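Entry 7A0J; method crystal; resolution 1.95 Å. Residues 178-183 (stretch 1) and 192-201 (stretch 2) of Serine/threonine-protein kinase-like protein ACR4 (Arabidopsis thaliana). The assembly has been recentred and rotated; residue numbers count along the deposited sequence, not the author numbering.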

# COMPACT_ATOMS: atom_id res chain seq x y z
N GLU A 178 -14.69 -18.19 -3.43
CA GLU A 178 -14.39 -19.23 -2.41
C GLU A 178 -12.98 -19.01 -1.84
O GLU A 178 -12.74 -19.48 -0.71
CB GLU A 178 -14.54 -20.63 -3.00
CG GLU A 178 -15.98 -21.05 -3.24
CD GLU A 178 -16.71 -20.31 -4.35
OE1 GLU A 178 -16.04 -19.81 -5.28
OE2 GLU A 178 -17.95 -20.23 -4.28
N LYS A 179 -12.10 -18.34 -2.58
CA LYS A 179 -10.71 -18.03 -2.15
C LYS A 179 -10.75 -17.03 -0.99
O LYS A 179 -11.16 -15.87 -1.22
CB LYS A 179 -9.88 -17.48 -3.32
CG LYS A 179 -9.61 -18.47 -4.44
CD LYS A 179 -8.62 -19.56 -4.06
CE LYS A 179 -8.50 -20.64 -5.11
NZ LYS A 179 -9.64 -21.59 -5.06
N LYS A 180 -10.36 -17.47 0.21
CA LYS A 180 -10.36 -16.67 1.46
C LYS A 180 -8.95 -16.13 1.71
O LYS A 180 -8.00 -16.94 1.68
CB LYS A 180 -10.84 -17.54 2.63
CG LYS A 180 -12.22 -18.16 2.45
CD LYS A 180 -13.35 -17.16 2.50
CE LYS A 180 -14.69 -17.73 2.07
NZ LYS A 180 -15.02 -17.35 0.67
N PHE A 181 -8.83 -14.82 1.95
CA PHE A 181 -7.55 -14.09 2.13
C PHE A 181 -7.55 -13.38 3.49
O PHE A 181 -8.61 -12.87 3.90
CB PHE A 181 -7.37 -13.09 0.98
CG PHE A 181 -7.17 -13.72 -0.37
CD1 PHE A 181 -5.99 -14.38 -0.67
CD2 PHE A 181 -8.18 -13.71 -1.32
CE1 PHE A 181 -5.81 -14.98 -1.91
CE2 PHE A 181 -8.00 -14.32 -2.55
CZ PHE A 181 -6.81 -14.95 -2.85
N GLN A 182 -6.40 -13.38 4.17
CA GLN A 182 -6.16 -12.62 5.43
C GLN A 182 -5.41 -11.33 5.11
O GLN A 182 -5.51 -10.38 5.91
CB GLN A 182 -5.43 -13.48 6.46
CG GLN A 182 -4.04 -13.95 6.04
CD GLN A 182 -3.45 -14.90 7.06
OE1 GLN A 182 -3.21 -16.07 6.78
NE2 GLN A 182 -3.22 -14.39 8.26
N LYS A 183 -4.69 -11.28 3.98
CA LYS A 183 -3.97 -10.08 3.49
C LYS A 183 -3.92 -10.09 1.96
O LYS A 183 -3.87 -11.19 1.37
CB LYS A 183 -2.55 -10.02 4.08
CG LYS A 183 -2.49 -9.87 5.59
CD LYS A 183 -1.12 -9.57 6.13
CE LYS A 183 -1.11 -9.36 7.63
NZ LYS A 183 0.27 -9.30 8.16
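Stretch 2, residues 192-201: CGILDGLESR

Three backbone hydrogen bonds fix the position of stretch 2 on stretch 1. The straightest runs from D196 N to K180 O, 2.8 Å with an N-H...O angle of 169°. Next along the pair, Q182 N donates to I194 O at 3.0 Å and 159°. The third, I194 N to K183 O, is equally short at 2.8 Å but more bent, at 137°. As the partners ascend from K180 to K183 in stretch 1 they descend from D196 to I194 in stretch 2, so the two segments run antiparallel.

The register is not uniform. F181 faces L195 as a non-hydrogen-bonded pair, CA to CA 4.2 Å, whereas K183 faces I194 as a hydrogen-bonded pair, CA to CA 5.2 Å. Two residues are thus spent in stretch 1 against one in stretch 2, which defines a beta bulge, with Q182 as the additional residue. Its phi/psi of -100/-23 departs from the extended values of F181 (-123/141) and K183 (-149/146), and the chain turns a corner there. I194 spans the bulge, accepting from Q182 through its O and donating to K183 through its N.

Stretch 2 is extended through C192-L195, the end of a strand that begins earlier in the chain. Beyond it the chain loops back on itself, and L195 N bonds to R201 O at 2.9 Å.

Three CA-H...O contacts supplement the main ladder: L195 CA to K180 O and G193 CA to K183 O, both 3.3 Å, and F181 CA to I194 O, 3.5 Å. Each of these oxygens also accepts one of the N-H bonds above.

The packing divides around the bulge. The side chains of F181 and L195 leave their CA atoms away from the opposing stretch and diverge, yet their ends return to meet, F181 CE1 lying 3.6 Å from L195 CD2. The same ring passes G193, with F181 CD1 3.6 Å from G193 C. A beta carbon on G193 would fall about 2.5 Å from F181 CD1, a clash, so the ring occupies room that the glycine leaves free. K183 and I194 instead share a face of the sheet, with K183 CB 4.3 Å from I194 CD1.

Q182 points toward stretch 2, and its CB approaches D196 OD1 to 3.8 Å. At the periphery, K180 CB and D196 CB are 3.9 Å apart, and K179 CD reaches L195 CD2 at 4.3 Å. Altogether the contact buries 495 Å², summed over both sides.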

# COMPACT_ATOMS: atom_id res chain seq x y z
N CYS A 192 -1.37 -10.04 -5.31
CA CYS A 192 -0.98 -11.23 -4.51
C CYS A 192 -1.75 -11.19 -3.18
O CYS A 192 -1.85 -10.10 -2.59
CB CYS A 192 0.52 -11.29 -4.27
SG CYS A 192 1.48 -11.62 -5.77
N GLY A 193 -2.29 -12.34 -2.77
CA GLY A 193 -3.04 -12.50 -1.51
C GLY A 193 -2.50 -13.65 -0.69
O GLY A 193 -2.24 -14.72 -1.28
N ILE A 194 -2.30 -13.44 0.61
CA ILE A 194 -1.98 -14.52 1.59
C ILE A 194 -3.31 -15.17 1.98
O ILE A 194 -4.15 -14.48 2.59
CB ILE A 194 -1.20 -13.96 2.80
CG1 ILE A 194 0.10 -13.29 2.36
CG2 ILE A 194 -0.96 -15.05 3.83
CD1 ILE A 194 0.82 -12.55 3.46
N LEU A 195 -3.51 -16.44 1.60
CA LEU A 195 -4.75 -17.21 1.88
C LEU A 195 -4.96 -17.27 3.40
O LEU A 195 -3.96 -17.32 4.14
CB LEU A 195 -4.62 -18.62 1.30
CG LEU A 195 -4.68 -18.71 -0.23
CD1 LEU A 195 -4.22 -20.08 -0.70
CD2 LEU A 195 -6.09 -18.42 -0.74
N ASP A 196 -6.22 -17.25 3.83
CA ASP A 196 -6.62 -17.38 5.26
C ASP A 196 -6.21 -18.77 5.76
O ASP A 196 -6.21 -19.71 4.94
CB ASP A 196 -8.12 -17.14 5.44
CG ASP A 196 -8.55 -16.92 6.89
OD1 ASP A 196 -7.81 -16.22 7.61
OD2 ASP A 196 -9.61 -17.45 7.27
N GLY A 197 -5.84 -18.88 7.04
CA GLY A 197 -5.50 -20.15 7.70
C GLY A 197 -4.03 -20.23 8.09
O GLY A 197 -3.28 -19.30 7.74
N LEU A 198 -3.65 -21.32 8.76
CA LEU A 198 -2.28 -21.57 9.30
C LEU A 198 -1.26 -21.65 8.15
O LEU A 198 -0.15 -21.13 8.32
CB LEU A 198 -2.29 -22.87 10.11
N GLU A 199 -1.64 -22.28 7.02
CA GLU A 199 -0.77 -22.48 5.83
C GLU A 199 -0.29 -21.13 5.29
O GLU A 199 0.87 -21.05 4.85
CB GLU A 199 -1.53 -23.25 4.74
N SER A 200 -1.17 -20.11 5.31
CA SER A 200 -0.91 -18.71 4.88
C SER A 200 -0.01 -18.70 3.63
O SER A 200 1.04 -18.02 3.66
CB SER A 200 -0.33 -17.90 6.01
OG SER A 200 1.00 -18.30 6.29
N ARG A 201 -0.41 -19.43 2.59
CA ARG A 201 0.32 -19.54 1.30
C ARG A 201 -0.16 -18.40 0.40
O ARG A 201 -1.35 -18.03 0.50
CB ARG A 201 0.10 -20.92 0.68
CG ARG A 201 0.95 -21.21 -0.55
CD ARG A 201 0.27 -20.95 -1.88
NE ARG A 201 1.25 -20.78 -2.95
CZ ARG A 201 0.96 -20.75 -4.25
NH1 ARG A 201 -0.29 -20.86 -4.67
NH2 ARG A 201 1.93 -20.59 -5.14